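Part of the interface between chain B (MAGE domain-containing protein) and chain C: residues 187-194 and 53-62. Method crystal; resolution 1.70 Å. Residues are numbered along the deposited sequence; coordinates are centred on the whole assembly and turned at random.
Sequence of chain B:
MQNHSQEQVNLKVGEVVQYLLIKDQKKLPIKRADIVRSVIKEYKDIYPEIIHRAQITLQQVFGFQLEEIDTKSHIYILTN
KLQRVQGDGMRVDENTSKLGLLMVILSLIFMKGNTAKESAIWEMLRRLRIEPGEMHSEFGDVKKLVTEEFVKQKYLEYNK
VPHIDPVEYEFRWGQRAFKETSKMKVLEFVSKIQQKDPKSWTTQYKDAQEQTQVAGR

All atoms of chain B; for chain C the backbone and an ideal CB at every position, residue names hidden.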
# COMPACT_ATOMS: atom_id res chain seq x y z
N LEU B 187 -25.77 1.39 7.06
CA LEU B 187 -27.07 2.03 6.89
C LEU B 187 -26.91 3.50 6.54
O LEU B 187 -27.67 4.05 5.74
CB LEU B 187 -27.90 1.86 8.16
CG LEU B 187 -29.28 2.54 8.11
CD1 LEU B 187 -30.08 2.00 6.92
CD2 LEU B 187 -30.03 2.28 9.41
N GLU B 188 -25.92 4.16 7.15
CA GLU B 188 -25.67 5.56 6.85
C GLU B 188 -25.19 5.74 5.41
O GLU B 188 -25.55 6.72 4.75
CB GLU B 188 -24.67 6.14 7.85
CG GLU B 188 -25.29 6.35 9.21
CD GLU B 188 -24.30 6.73 10.30
OE1 GLU B 188 -23.09 6.86 10.03
OE2 GLU B 188 -24.75 6.91 11.45
N PHE B 189 -24.37 4.81 4.92
CA PHE B 189 -23.95 4.84 3.53
C PHE B 189 -25.13 4.64 2.59
O PHE B 189 -25.32 5.40 1.64
CB PHE B 189 -22.88 3.77 3.30
CG PHE B 189 -22.54 3.56 1.85
CD1 PHE B 189 -21.56 4.34 1.25
CD2 PHE B 189 -23.18 2.59 1.10
CE1 PHE B 189 -21.24 4.15 -0.09
CE2 PHE B 189 -22.87 2.40 -0.23
CZ PHE B 189 -21.89 3.19 -0.83
N VAL B 190 -25.93 3.60 2.85
CA VAL B 190 -27.08 3.32 2.00
C VAL B 190 -28.02 4.53 1.97
O VAL B 190 -28.46 4.97 0.90
CB VAL B 190 -27.80 2.06 2.50
CG1 VAL B 190 -29.11 1.84 1.74
CG2 VAL B 190 -26.89 0.85 2.35
N SER B 191 -28.28 5.11 3.14
CA SER B 191 -29.14 6.29 3.23
C SER B 191 -28.58 7.45 2.43
O SER B 191 -29.31 8.14 1.71
CB SER B 191 -29.33 6.70 4.69
OG SER B 191 -29.88 5.63 5.43
N LYS B 192 -27.27 7.70 2.54
CA LYS B 192 -26.65 8.79 1.80
C LYS B 192 -26.79 8.59 0.29
O LYS B 192 -27.13 9.53 -0.44
CB LYS B 192 -25.17 8.91 2.19
CG LYS B 192 -24.46 10.10 1.54
CD LYS B 192 -23.10 10.33 2.17
CE LYS B 192 -22.43 11.57 1.60
NZ LYS B 192 -21.14 11.83 2.30
N ILE B 193 -26.50 7.38 -0.20
CA ILE B 193 -26.61 7.11 -1.63
C ILE B 193 -28.03 7.39 -2.13
O ILE B 193 -28.22 7.93 -3.22
CB ILE B 193 -26.20 5.65 -1.91
CG1 ILE B 193 -24.69 5.49 -1.67
CG2 ILE B 193 -26.57 5.25 -3.33
CD1 ILE B 193 -23.83 6.34 -2.59
N GLN B 194 -29.03 7.03 -1.34
CA GLN B 194 -30.41 7.15 -1.79
C GLN B 194 -31.08 8.44 -1.34
O GLN B 194 -32.30 8.58 -1.49
CB GLN B 194 -31.21 5.93 -1.32
CG GLN B 194 -30.62 4.62 -1.85
CD GLN B 194 -31.69 3.58 -2.12
OE1 GLN B 194 -32.32 3.59 -3.18
NE2 GLN B 194 -31.90 2.69 -1.17
N UNK C 53 -14.54 6.54 -7.26
CA UNK C 53 -15.39 7.53 -6.60
C UNK C 53 -16.22 6.88 -5.50
O UNK C 53 -16.30 7.38 -4.38
CB UNK C 53 -16.31 8.22 -7.62
N UNK C 54 -16.83 5.74 -5.82
CA UNK C 54 -17.63 5.02 -4.83
C UNK C 54 -16.77 4.52 -3.69
O UNK C 54 -17.14 4.64 -2.52
CB UNK C 54 -18.36 3.85 -5.48
N UNK C 55 -15.60 3.96 -4.00
CA UNK C 55 -14.74 3.45 -2.96
C UNK C 55 -14.22 4.52 -2.02
O UNK C 55 -14.04 4.27 -0.84
CB UNK C 55 -13.56 2.71 -3.59
N UNK C 56 -13.95 5.72 -2.54
CA UNK C 56 -13.49 6.81 -1.68
C UNK C 56 -14.57 7.22 -0.70
O UNK C 56 -14.28 7.54 0.46
CB UNK C 56 -13.06 8.01 -2.52
N UNK C 57 -15.83 7.21 -1.14
CA UNK C 57 -16.92 7.43 -0.20
C UNK C 57 -16.98 6.31 0.83
O UNK C 57 -17.03 6.55 2.04
CB UNK C 57 -18.25 7.54 -0.94
N UNK C 58 -16.92 5.06 0.36
CA UNK C 58 -17.06 3.91 1.25
C UNK C 58 -15.97 3.85 2.32
O UNK C 58 -16.23 3.39 3.44
CB UNK C 58 -17.04 2.62 0.43
N UNK C 59 -14.74 4.32 2.03
CA UNK C 59 -13.65 4.25 3.01
C UNK C 59 -13.96 5.01 4.28
O UNK C 59 -13.45 4.68 5.36
CB UNK C 59 -12.36 4.79 2.40
N UNK C 60 -14.76 6.07 4.17
CA UNK C 60 -15.06 6.86 5.35
C UNK C 60 -15.97 6.12 6.32
O UNK C 60 -16.18 6.61 7.44
CB UNK C 60 -15.70 8.19 4.94
N UNK C 61 -16.47 4.95 5.93
CA UNK C 61 -17.32 4.14 6.79
C UNK C 61 -16.59 2.94 7.36
O UNK C 61 -17.18 2.19 8.15
CB UNK C 61 -18.55 3.67 6.02
N UNK C 62 -15.33 2.73 6.98
CA UNK C 62 -14.52 1.62 7.46
C UNK C 62 -13.39 2.15 8.34
O UNK C 62 -13.05 3.33 8.31
CB UNK C 62 -13.96 0.81 6.29

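Chain B offers one helical face, with the Phe B189 ring at its centre, the methyl end of Ile B193 on one flank and the extended, all-t Lys B192 supplying a charge. The two helix axes come no closer than 11.2 Å, at 136° between their N-to-C directions.

At position 53 nothing of chain B lies within 5.5 Å of the ideal CB; chain B sets no preference here, and any helix-compatible residue would do. The deposited one is Lys C53, which makes no contact here.

Position 54 also has an empty CB environment, and its CA-to-CB bond points sideways. Beyond it wait Phe B189 CZ and Ile B193 CD1, so a branched or long apolar side chain such as Leu, Ile or Met would suit. The residue is Leu C54 (chi1 t, chi2 p): its CD1 lies 3.9 Å from Phe B189 CZ, near the plane of that ring, and 4.3 Å from Ile B193 CD1.

Position 55 points away and 56 is out of reach, so chain B selects nothing at either; they are Gly C55, still helical at -64/-36, and Ser C56.

Position 57 points toward chain B, its ideal CB 4.6 Å from Phe B189 CE1, with the Lys B192 amine farther out. An acidic chain fits best, Glu having more reach than Asp; Gln could accept a hydrogen bond without the charge. Glu C57 is found. Its CG packs 4.0 Å from Phe B189 CE1 at the ring edge, while OE2 accepts a hydrogen bond from Lys B192 NZ at 2.9 Å, part of a salt bridge.

At 58 the bond runs sideways and the ideal CB is already 4.5 Å from Phe B189 CE1, so a small apolar residue suffices. Ala C58 makes this contact with its CB.

Positions 59 and 60 are out of reach and unconstrained by chain B: Glu C59, which starts a type I turn, and Asn C60.

Position 61, within that turn at -104/-3, points toward chain B, its ideal CB 5.1 Å from Phe B189 CB. A broad side chain is favoured, aromatic or long aliphatic. Tyr C61 (chi1 m) lays one face over Phe B189 CB, 3.8 Å from the ring centroid and 12° off the normal. The Phe B189 ring meets that face edge-on, centroids 5.5 Å apart and planes at 85°. Tyr C61 OH approaches Lys B192 CD at 3.3 Å and donates to Glu C57 OE2 at 2.9 Å, so that OE2 accepts from both Lys B192 NZ and Tyr C61 OH.

Position 62 is out of reach; it holds Phe C62.

Chain C (53-62) KLGSEAENYF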
# COMPACT_ATOMS: atom_id res chain seq x y z
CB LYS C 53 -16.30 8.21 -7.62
CG LYS C 53 -15.62 9.28 -8.48
CD LYS C 53 -16.63 10.35 -8.95
CE LYS C 53 -17.50 9.87 -10.11
NZ LYS C 53 -16.84 10.01 -11.45
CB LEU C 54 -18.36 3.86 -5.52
CG LEU C 54 -19.47 3.17 -4.73
CD1 LEU C 54 -20.54 4.18 -4.37
CD2 LEU C 54 -20.07 2.03 -5.54
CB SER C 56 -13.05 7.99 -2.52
OG SER C 56 -11.84 7.68 -3.17
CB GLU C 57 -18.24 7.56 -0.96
CG GLU C 57 -19.48 7.78 -0.08
CD GLU C 57 -19.44 9.09 0.70
OE1 GLU C 57 -18.79 10.05 0.22
OE2 GLU C 57 -20.06 9.15 1.79
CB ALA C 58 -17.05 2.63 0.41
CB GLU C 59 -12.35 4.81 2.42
CG GLU C 59 -11.62 3.87 1.47
CD GLU C 59 -10.69 2.88 2.16
OE1 GLU C 59 -10.82 2.64 3.39
OE2 GLU C 59 -9.81 2.32 1.46
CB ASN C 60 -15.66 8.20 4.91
CG ASN C 60 -14.67 9.00 4.07
OD1 ASN C 60 -13.46 8.86 4.24
ND2 ASN C 60 -15.18 9.80 3.14
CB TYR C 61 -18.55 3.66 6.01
CG TYR C 61 -19.38 4.79 5.46
CD1 TYR C 61 -19.03 5.41 4.27
CD2 TYR C 61 -20.50 5.24 6.12
CE1 TYR C 61 -19.78 6.45 3.76
CE2 TYR C 61 -21.26 6.28 5.61
CZ TYR C 61 -20.91 6.87 4.44
OH TYR C 61 -21.66 7.92 3.94
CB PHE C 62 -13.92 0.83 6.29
CG PHE C 62 -14.89 -0.12 5.64
CD1 PHE C 62 -15.95 0.34 4.90
CD2 PHE C 62 -14.71 -1.49 5.77
CE1 PHE C 62 -16.84 -0.54 4.29
CE2 PHE C 62 -15.60 -2.37 5.16
CZ PHE C 62 -16.65 -1.89 4.43
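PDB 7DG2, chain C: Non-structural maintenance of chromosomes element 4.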